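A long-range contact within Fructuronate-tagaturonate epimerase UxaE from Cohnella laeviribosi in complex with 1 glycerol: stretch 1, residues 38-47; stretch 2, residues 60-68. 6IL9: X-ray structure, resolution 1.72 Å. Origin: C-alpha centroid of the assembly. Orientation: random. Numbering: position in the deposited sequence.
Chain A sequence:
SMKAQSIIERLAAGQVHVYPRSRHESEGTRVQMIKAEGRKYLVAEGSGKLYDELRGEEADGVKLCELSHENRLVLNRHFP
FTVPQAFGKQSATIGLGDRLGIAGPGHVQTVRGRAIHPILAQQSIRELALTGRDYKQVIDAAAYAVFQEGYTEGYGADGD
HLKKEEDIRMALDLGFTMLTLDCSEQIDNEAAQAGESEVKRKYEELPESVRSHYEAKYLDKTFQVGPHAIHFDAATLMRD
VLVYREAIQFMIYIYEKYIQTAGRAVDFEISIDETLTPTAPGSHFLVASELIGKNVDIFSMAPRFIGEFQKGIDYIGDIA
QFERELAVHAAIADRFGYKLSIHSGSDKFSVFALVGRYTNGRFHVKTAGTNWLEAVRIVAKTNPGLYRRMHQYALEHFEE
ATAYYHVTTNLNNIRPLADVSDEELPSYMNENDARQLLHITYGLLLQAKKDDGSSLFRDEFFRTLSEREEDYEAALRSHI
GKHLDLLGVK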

# COMPACT_ATOMS: atom_id res chain seq x y z
N GLY A 38 5.12 17.18 -21.75
CA GLY A 38 4.27 16.41 -20.87
C GLY A 38 4.72 15.00 -20.58
O GLY A 38 3.97 14.24 -19.97
N ARG A 39 5.93 14.62 -21.01
CA ARG A 39 6.43 13.27 -20.79
C ARG A 39 7.85 13.32 -20.23
O ARG A 39 8.65 14.17 -20.62
CB ARG A 39 6.42 12.47 -22.09
CG ARG A 39 6.77 11.01 -21.89
CD ARG A 39 7.21 10.38 -23.19
NE ARG A 39 6.07 9.94 -23.98
CZ ARG A 39 5.45 8.78 -23.82
NH1 ARG A 39 5.86 7.92 -22.88
NH2 ARG A 39 4.42 8.46 -24.59
N LYS A 40 8.15 12.40 -19.32
CA LYS A 40 9.49 12.26 -18.77
C LYS A 40 10.37 11.37 -19.64
O LYS A 40 9.89 10.46 -20.32
CB LYS A 40 9.42 11.69 -17.35
CG LYS A 40 8.69 12.60 -16.36
CD LYS A 40 8.63 11.97 -14.96
CE LYS A 40 7.93 12.91 -13.98
NZ LYS A 40 7.82 12.31 -12.60
N TYR A 41 11.68 11.64 -19.60
CA TYR A 41 12.68 10.86 -20.34
C TYR A 41 13.96 10.74 -19.53
O TYR A 41 14.26 11.59 -18.68
CB TYR A 41 13.06 11.51 -21.68
CG TYR A 41 11.93 11.68 -22.67
CD1 TYR A 41 11.60 10.67 -23.56
CD2 TYR A 41 11.22 12.87 -22.72
CE1 TYR A 41 10.56 10.84 -24.48
CE2 TYR A 41 10.19 13.05 -23.62
CZ TYR A 41 9.87 12.03 -24.50
OH TYR A 41 8.84 12.22 -25.39
N LEU A 42 14.73 9.69 -19.82
CA LEU A 42 16.14 9.61 -19.45
C LEU A 42 16.98 10.18 -20.58
O LEU A 42 16.67 9.96 -21.76
CB LEU A 42 16.59 8.17 -19.19
CG LEU A 42 16.01 7.31 -18.08
CD1 LEU A 42 16.76 5.98 -18.07
CD2 LEU A 42 16.13 8.02 -16.75
N VAL A 43 18.05 10.88 -20.23
CA VAL A 43 19.04 11.39 -21.18
C VAL A 43 20.40 10.85 -20.75
O VAL A 43 20.87 11.16 -19.65
CB VAL A 43 19.06 12.93 -21.23
CG1 VAL A 43 20.11 13.41 -22.23
CG2 VAL A 43 17.69 13.48 -21.59
N ALA A 44 21.03 10.08 -21.63
CA ALA A 44 22.33 9.49 -21.37
C ALA A 44 23.39 10.12 -22.28
O ALA A 44 23.09 10.50 -23.42
CB ALA A 44 22.29 7.98 -21.57
N GLU A 45 24.61 10.23 -21.77
CA GLU A 45 25.71 10.79 -22.55
C GLU A 45 27.03 10.30 -21.96
O GLU A 45 27.16 10.18 -20.74
CB GLU A 45 25.67 12.32 -22.55
CG GLU A 45 26.66 12.98 -23.50
CD GLU A 45 26.49 14.48 -23.57
OE1 GLU A 45 26.87 15.08 -24.60
OE2 GLU A 45 25.97 15.06 -22.59
N GLY A 46 27.99 10.02 -22.84
CA GLY A 46 29.26 9.46 -22.40
C GLY A 46 29.35 7.98 -22.69
O GLY A 46 28.47 7.21 -22.28
N SER A 47 30.39 7.56 -23.39
CA SER A 47 30.50 6.16 -23.79
C SER A 47 30.61 5.25 -22.57
O SER A 47 31.25 5.60 -21.57
CB SER A 47 31.72 5.97 -24.70
OG SER A 47 31.81 4.62 -25.13
N ASP A 60 23.52 13.91 -31.59
CA ASP A 60 24.82 14.31 -31.00
C ASP A 60 25.44 13.02 -30.47
O ASP A 60 25.39 11.98 -31.15
CB ASP A 60 24.67 15.42 -29.97
CG ASP A 60 23.95 16.64 -30.51
OD1 ASP A 60 22.86 16.49 -31.09
OD2 ASP A 60 24.48 17.76 -30.34
N GLY A 61 26.02 13.03 -29.27
CA GLY A 61 26.38 11.80 -28.60
C GLY A 61 25.45 11.58 -27.42
O GLY A 61 25.89 11.16 -26.34
N VAL A 62 24.17 11.85 -27.63
CA VAL A 62 23.17 11.90 -26.57
C VAL A 62 22.05 10.93 -26.92
O VAL A 62 21.58 10.89 -28.06
CB VAL A 62 22.61 13.33 -26.39
CG1 VAL A 62 21.44 13.33 -25.45
CG2 VAL A 62 23.70 14.26 -25.89
N LYS A 63 21.62 10.14 -25.93
CA LYS A 63 20.56 9.16 -26.12
C LYS A 63 19.35 9.57 -25.28
O LYS A 63 19.48 9.78 -24.07
CB LYS A 63 21.03 7.75 -25.73
CG LYS A 63 20.04 6.67 -26.09
CD LYS A 63 20.52 5.28 -25.67
CE LYS A 63 21.64 4.79 -26.59
NZ LYS A 63 21.87 3.32 -26.45
N LEU A 64 18.20 9.70 -25.93
CA LEU A 64 16.93 10.04 -25.29
C LEU A 64 16.10 8.78 -25.13
O LEU A 64 15.76 8.13 -26.13
CB LEU A 64 16.18 11.07 -26.13
CG LEU A 64 14.85 11.56 -25.56
CD1 LEU A 64 15.12 12.44 -24.36
CD2 LEU A 64 14.06 12.31 -26.63
N CYS A 65 15.74 8.45 -23.89
CA CYS A 65 15.15 7.16 -23.58
C CYS A 65 13.82 7.32 -22.86
O CYS A 65 13.69 8.15 -21.95
CB CYS A 65 16.06 6.31 -22.67
SG CYS A 65 17.79 6.29 -23.18
N GLU A 66 12.85 6.51 -23.26
CA GLU A 66 11.57 6.45 -22.57
C GLU A 66 11.74 5.74 -21.23
O GLU A 66 12.64 4.93 -21.03
CB GLU A 66 10.55 5.69 -23.41
CG GLU A 66 10.39 6.26 -24.81
CD GLU A 66 9.24 7.23 -24.89
OE1 GLU A 66 8.68 7.57 -23.83
OE2 GLU A 66 8.90 7.64 -26.02
N LEU A 67 10.83 6.05 -20.30
CA LEU A 67 10.83 5.40 -18.99
C LEU A 67 10.18 4.02 -19.08
O LEU A 67 9.14 3.75 -18.47
CB LEU A 67 10.12 6.28 -17.97
CG LEU A 67 10.98 7.23 -17.13
CD1 LEU A 67 11.94 8.03 -17.99
CD2 LEU A 67 10.12 8.14 -16.27
N SER A 68 10.81 3.14 -19.85
CA SER A 68 10.27 1.82 -20.13
C SER A 68 10.67 0.82 -19.06
O SER A 68 11.59 1.04 -18.26
CB SER A 68 10.74 1.33 -21.50
OG SER A 68 12.15 1.31 -21.53
O HOH W 1 8.87 8.09 -21.01
O HOH W 2 7.82 9.83 -26.75

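Antiparallel strands are joined by their backbones, but much of the surface they cover can come from residues clustered at one end of the pairing, as the strands in residues 39-45 and 62 onward illustrate. Four hydrogen bonds form the ladder: L42 N to C65 O and C65 N to L42 O, each 2.8 Å, then A44 N to K63 O and K63 N to A44 O, each 2.9 Å. Between these two rings lies the non-hydrogen-bonded pair V43 and L64.

L67, which follows E66, has the largest covered area. Its CA-to-CB bond points sideways, yet the branched end returns to the first strand, with CD1 3.7 Å from L42 N and 4.1 Å from L42 CG, and CD2 3.8 Å from K40 CB. A compact apolar group thus packs against backbone and aliphatic carbon, while the amine of K40 leads away to a partner elsewhere in the structure.

Y41, nearly as well covered, is buried. Its CB lies 3.5 Å from L64 CD1, and L64 CD2 sits over one face of the ring. Tyrosine suits this place because its ring carbon packs on leucine while its hydroxyl meets a bound water: water 2 links Y41 OH (2.9 Å) to E66 OE2 (2.5 Å).

E66 starts away from the first strand, but its carboxylate comes back to make a salt bridge, E66 OE1 to R39 NH1 at 3.0 Å. Water 1 reinforces this corner, donating to K40 O (2.7 Å) and E66 OE1 (2.9 Å) and accepting from L67 N (2.9 Å).

Along the ladder, apolar or small residues supply much of each face. V43 CG1 meets V62 CG1 at 3.5 Å on the side shared with L64; on the other, L42 CB and C65 CB are 4.0 Å apart, beside A44 and K63, the exception, whose end leads away to a partner elsewhere in the structure. Altogether the contact buries 704 Å².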